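Local coordinates for protein fumarate reductase iron-sulfur subunit (Mycolicibacterium smegmatis, PDB 7D6V) that probably carries electrons from succinate oxidation through its three iron-sulfur clusters toward a membrane quinone, as the iron-sulfur subunit of a mycobacterial succinate dehydrogenase, at residues A6-W11 / L34-R39; E65-P70 / S79-D84. All coordinates share one frame; numbering follows the deposited sequence.

Interaction 1: A6-W11 / L34-R39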
# COMPACT_ATOMS: atom_id res chain seq x y z
N ALA B 6 16.92 24.98 0.91
CA ALA B 6 16.43 24.57 2.22
C ALA B 6 17.57 24.07 3.10
O ALA B 6 18.67 23.78 2.63
CB ALA B 6 15.37 23.48 2.08
N LYS B 7 17.28 23.98 4.39
CA LYS B 7 18.22 23.46 5.38
C LYS B 7 17.70 22.12 5.89
O LYS B 7 16.69 22.06 6.60
CB LYS B 7 18.41 24.44 6.53
CG LYS B 7 19.05 25.76 6.10
CD LYS B 7 19.28 26.68 7.28
CE LYS B 7 17.97 27.22 7.84
NZ LYS B 7 17.28 28.12 6.88
N LEU B 8 18.39 21.05 5.50
CA LEU B 8 18.15 19.71 6.02
C LEU B 8 19.16 19.38 7.11
O LEU B 8 20.25 19.96 7.18
CB LEU B 8 18.25 18.67 4.90
CG LEU B 8 17.20 18.71 3.79
CD1 LEU B 8 17.55 17.71 2.71
CD2 LEU B 8 15.82 18.45 4.35
N ARG B 9 18.77 18.46 7.99
CA ARG B 9 19.60 18.06 9.12
C ARG B 9 19.56 16.53 9.23
O ARG B 9 19.17 15.95 10.23
CB ARG B 9 19.17 18.80 10.39
CG ARG B 9 20.06 18.54 11.58
CD ARG B 9 19.64 19.30 12.83
NE ARG B 9 18.37 18.85 13.39
CZ ARG B 9 17.73 19.48 14.37
NH1 ARG B 9 18.26 20.57 14.90
NH2 ARG B 9 16.58 19.01 14.83
N VAL B 10 19.91 15.86 8.13
CA VAL B 10 19.78 14.41 8.01
C VAL B 10 20.72 13.69 8.97
O VAL B 10 21.88 14.09 9.16
CB VAL B 10 20.06 13.99 6.55
CG1 VAL B 10 20.04 12.48 6.40
CG2 VAL B 10 19.06 14.64 5.61
N TRP B 11 20.22 12.60 9.57
CA TRP B 11 21.00 11.79 10.50
C TRP B 11 21.90 10.81 9.74
O TRP B 11 21.44 10.09 8.85
CB TRP B 11 20.07 11.02 11.44
CG TRP B 11 20.78 10.28 12.54
CD1 TRP B 11 21.07 10.75 13.78
CD2 TRP B 11 21.27 8.93 12.49
NE1 TRP B 11 21.72 9.79 14.51
CE2 TRP B 11 21.86 8.66 13.74
CE3 TRP B 11 21.29 7.93 11.52
CZ2 TRP B 11 22.44 7.44 14.05
CZ3 TRP B 11 21.87 6.72 11.82
CH2 TRP B 11 22.44 6.48 13.07
N LEU B 34 11.37 12.97 -0.39
CA LEU B 34 12.18 11.95 -1.05
C LEU B 34 12.88 12.49 -2.29
O LEU B 34 14.00 12.06 -2.59
CB LEU B 34 11.31 10.75 -1.41
CG LEU B 34 12.04 9.48 -1.86
CD1 LEU B 34 13.15 9.12 -0.90
CD2 LEU B 34 11.07 8.33 -2.02
N ASP B 35 12.26 13.43 -3.00
CA ASP B 35 12.94 14.07 -4.12
C ASP B 35 14.16 14.86 -3.65
O ASP B 35 15.21 14.85 -4.31
CB ASP B 35 11.99 14.99 -4.88
CG ASP B 35 10.76 14.28 -5.38
OD1 ASP B 35 9.66 14.87 -5.31
OD2 ASP B 35 10.88 13.12 -5.84
N ILE B 36 14.04 15.56 -2.52
CA ILE B 36 15.17 16.30 -1.98
C ILE B 36 16.28 15.35 -1.56
O ILE B 36 17.47 15.64 -1.75
CB ILE B 36 14.70 17.19 -0.81
CG1 ILE B 36 13.39 17.88 -1.17
CG2 ILE B 36 15.75 18.21 -0.47
CD1 ILE B 36 13.49 18.84 -2.32
N ILE B 37 15.91 14.20 -0.99
CA ILE B 37 16.90 13.20 -0.62
C ILE B 37 17.61 12.66 -1.85
O ILE B 37 18.82 12.44 -1.85
CB ILE B 37 16.24 12.08 0.21
CG1 ILE B 37 15.61 12.65 1.47
CG2 ILE B 37 17.25 11.01 0.56
CD1 ILE B 37 16.61 13.17 2.48
N HIS B 38 16.85 12.42 -2.93
CA HIS B 38 17.46 11.94 -4.17
C HIS B 38 18.42 12.97 -4.76
O HIS B 38 19.49 12.61 -5.25
CB HIS B 38 16.37 11.60 -5.18
CG HIS B 38 15.64 10.33 -4.87
ND1 HIS B 38 14.46 9.97 -5.50
CD2 HIS B 38 15.91 9.33 -4.00
CE1 HIS B 38 14.05 8.81 -5.03
NE2 HIS B 38 14.90 8.40 -4.11
N ARG B 39 18.04 14.25 -4.72
CA ARG B 39 18.93 15.29 -5.20
C ARG B 39 20.20 15.37 -4.36
O ARG B 39 21.30 15.54 -4.89
CB ARG B 39 18.21 16.64 -5.21
CG ARG B 39 18.91 17.70 -6.04
CD ARG B 39 18.27 19.06 -5.88
NE ARG B 39 16.82 18.97 -5.79
CZ ARG B 39 16.01 18.90 -6.83
NH1 ARG B 39 16.50 18.90 -8.06
NH2 ARG B 39 14.70 18.83 -6.65
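Leu8 and Ile36 make the closer of two methyl contacts that join strand residues 6-11 to helix residues 34-39. Leu8 CD1 comes to 3.7 Å from Ile36 CG2, with the two side chains crossing at a slant. Ile36 offers this branch because CG2 lies anti to its own backbone N, while CG1 is anti to the carbonyl carbon (chi1 -44°) and CD1 continues beyond it. The second contact is looser: Val10 CG2 stands 4.2 Å from Ile37 CD1. The CB of Ile37 does not point straight at the strand; it is the far end, CD1, that comes close to the valine. All four side chains are buried, and no hydrogen bond passes between strand and helix. The backbones stay well apart, with CA of Leu8 9.2 Å from CA of Ile36, so the side chains alone bridge the gap.

Polar interactions run within each element or outward from it. On the helix, His38 N donates to Leu34 O at 2.9 Å, one of the regular i to i-4 bonds; Arg39 forms a salt bridge with Glu31. The strand is bonded on one edge to strand 17-27 and on the other to strand 86-87, and Trp11 NE1 is hydrogen-bonded to Gln20 O of the membrane anchor subunit.

Alternate strand residues thus face a helix lying across a mixed sheet, the beta-grasp arrangement of plant-type 2Fe-2S ferredoxin domains. On another side of the helix, Leu34 touches Cys74 of the 2Fe-2S pocket, so one helix borders both the core and the cluster site.

Interaction 2: E65-P70 / S79-D84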
# COMPACT_ATOMS: atom_id res chain seq x y z
N GLU B 65 11.20 9.40 9.96
CA GLU B 65 10.63 10.39 10.87
C GLU B 65 11.05 11.76 10.35
O GLU B 65 12.20 12.17 10.53
CB GLU B 65 11.07 10.14 12.30
CG GLU B 65 10.65 8.78 12.82
CD GLU B 65 10.93 8.58 14.29
OE1 GLU B 65 11.28 9.57 14.97
OE2 GLU B 65 10.80 7.44 14.76
N ILE B 66 10.11 12.46 9.71
CA ILE B 66 10.48 13.56 8.82
C ILE B 66 10.84 14.81 9.59
O ILE B 66 11.82 15.49 9.26
CB ILE B 66 9.34 13.82 7.81
CG1 ILE B 66 9.30 12.70 6.78
CG2 ILE B 66 9.55 15.16 7.13
CD1 ILE B 66 10.64 12.39 6.19
N ASN B 67 10.05 15.18 10.60
CA ASN B 67 10.45 16.28 11.47
C ASN B 67 10.05 15.95 12.90
O ASN B 67 9.50 16.78 13.63
CB ASN B 67 9.85 17.59 10.97
CG ASN B 67 10.51 18.80 11.58
OD1 ASN B 67 11.41 18.67 12.41
ND2 ASN B 67 10.10 19.98 11.15
N GLY B 68 10.32 14.72 13.32
CA GLY B 68 9.83 14.19 14.56
C GLY B 68 8.60 13.31 14.42
O GLY B 68 8.23 12.63 15.39
N ARG B 69 7.97 13.31 13.25
CA ARG B 69 6.74 12.58 13.00
C ARG B 69 7.00 11.42 12.05
O ARG B 69 7.60 11.62 10.99
CB ARG B 69 5.68 13.50 12.39
CG ARG B 69 5.71 14.92 12.91
CD ARG B 69 5.11 15.00 14.30
NE ARG B 69 3.71 14.60 14.30
CZ ARG B 69 2.69 15.45 14.23
NH1 ARG B 69 2.91 16.75 14.16
NH2 ARG B 69 1.44 14.99 14.23
N PRO B 70 6.56 10.21 12.38
CA PRO B 70 6.69 9.09 11.44
C PRO B 70 5.87 9.30 10.18
O PRO B 70 4.63 9.35 10.22
CB PRO B 70 6.17 7.89 12.25
CG PRO B 70 6.30 8.31 13.68
CD PRO B 70 6.03 9.77 13.68
N SER B 79 6.31 21.43 1.24
CA SER B 79 5.75 22.76 1.40
C SER B 79 5.02 22.89 2.73
O SER B 79 4.51 23.96 3.05
CB SER B 79 4.81 23.09 0.24
OG SER B 79 3.65 22.29 0.29
N THR B 80 4.95 21.79 3.48
CA THR B 80 4.50 21.83 4.87
C THR B 80 5.40 22.74 5.70
O THR B 80 4.95 23.30 6.71
CB THR B 80 4.49 20.41 5.43
OG1 THR B 80 3.52 19.63 4.72
CG2 THR B 80 4.15 20.39 6.91
N PHE B 81 6.64 22.92 5.27
CA PHE B 81 7.66 23.60 6.05
C PHE B 81 7.99 24.95 5.42
O PHE B 81 7.91 25.12 4.20
CB PHE B 81 8.93 22.75 6.11
CG PHE B 81 8.67 21.30 6.37
CD1 PHE B 81 8.11 20.88 7.56
CD2 PHE B 81 8.96 20.36 5.40
CE1 PHE B 81 7.86 19.55 7.79
CE2 PHE B 81 8.71 19.02 5.63
CZ PHE B 81 8.16 18.62 6.82
N GLY B 82 8.35 25.91 6.27
CA GLY B 82 8.75 27.21 5.78
C GLY B 82 10.09 27.16 5.07
O GLY B 82 10.86 26.20 5.17
N GLU B 83 10.38 28.23 4.33
CA GLU B 83 11.64 28.31 3.61
C GLU B 83 12.82 28.58 4.53
O GLU B 83 13.96 28.29 4.15
CB GLU B 83 11.55 29.39 2.53
CG GLU B 83 10.48 29.13 1.50
CD GLU B 83 10.56 30.07 0.32
OE1 GLU B 83 9.72 29.95 -0.59
OE2 GLU B 83 11.46 30.94 0.30
N ASP B 84 12.58 29.12 5.72
CA ASP B 84 13.62 29.30 6.72
C ASP B 84 13.51 28.29 7.86
O ASP B 84 14.16 28.47 8.89
CB ASP B 84 13.59 30.73 7.27
CG ASP B 84 12.19 31.16 7.67
OD1 ASP B 84 11.21 30.52 7.23
OD2 ASP B 84 12.08 32.15 8.43
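Glu65 OE2 is gripped by Arg159 NH1 in a salt bridge and by Asn153 ND2 and Arg93 N in hydrogen bonds, just before the turn whose Ile66 and Asn67 meet Phe81. Three donors on one buried carboxylate oxygen should hold it firmly and probably favour its charged form. The turn itself is closed by Ile66 N donating to Arg69 O at 2.9 Å, and Gly68 takes a positive phi of 99° to bring the chain round.

Ile66 reaches the Phe81 ring with its short branch: CG2, which lies anti to the backbone N, is 3.7 Å from CZ at the far end of the ring. The two side chains cross nearly at right angles, and the other branch of the isoleucine, ending in CD1, leads away from Phe81. Asn67 adds a looser contact. Its CG is also anti to the backbone N (chi1 -164°), which extends the amide alongside the phenylalanine, running in the opposite direction to it. ND2 ends up 4.1 Å from Phe81 CE1, with the amide and ring planes 70° apart; no hydrogen bond is formed here. On one face of the ring sits Thr80 CB, 4.1 Å above its centre, supplied by the preceding residue.

Asn67 also packs on Thr28 of the membrane anchor subunit, while Ile66 rests on Met73 and Thr76. The arrangement is a tight beta-hairpin, strands 63-65 and 70-72, whose turn is met by an aromatic from the later loop 79-84 within the 2Fe-2S ferredoxin-like domain, beside the membrane anchor subunit.

In the fold
Both contacts belong to the 2Fe-2S domain, with centres 11 Å apart, yet they join different elements. Interaction 1 lies in the core between a long strand and a helix, and all its touching residues are buried aliphatics. Interaction 2 brings two loops together and is also largely buried, though its aromatic is partly exposed, and an amide takes part beside the isoleucine. The strand of interaction 1 pairs with strand 86-87, which loop 79-84 leads into, and the two contacts touch where Lys7 NZ packs 3.7 Å from Asp84 O. The side chains of Ile37 and Ile66 lie about 11 and 10 Å from the 2Fe-2S cluster, so neither contact is in its first shell.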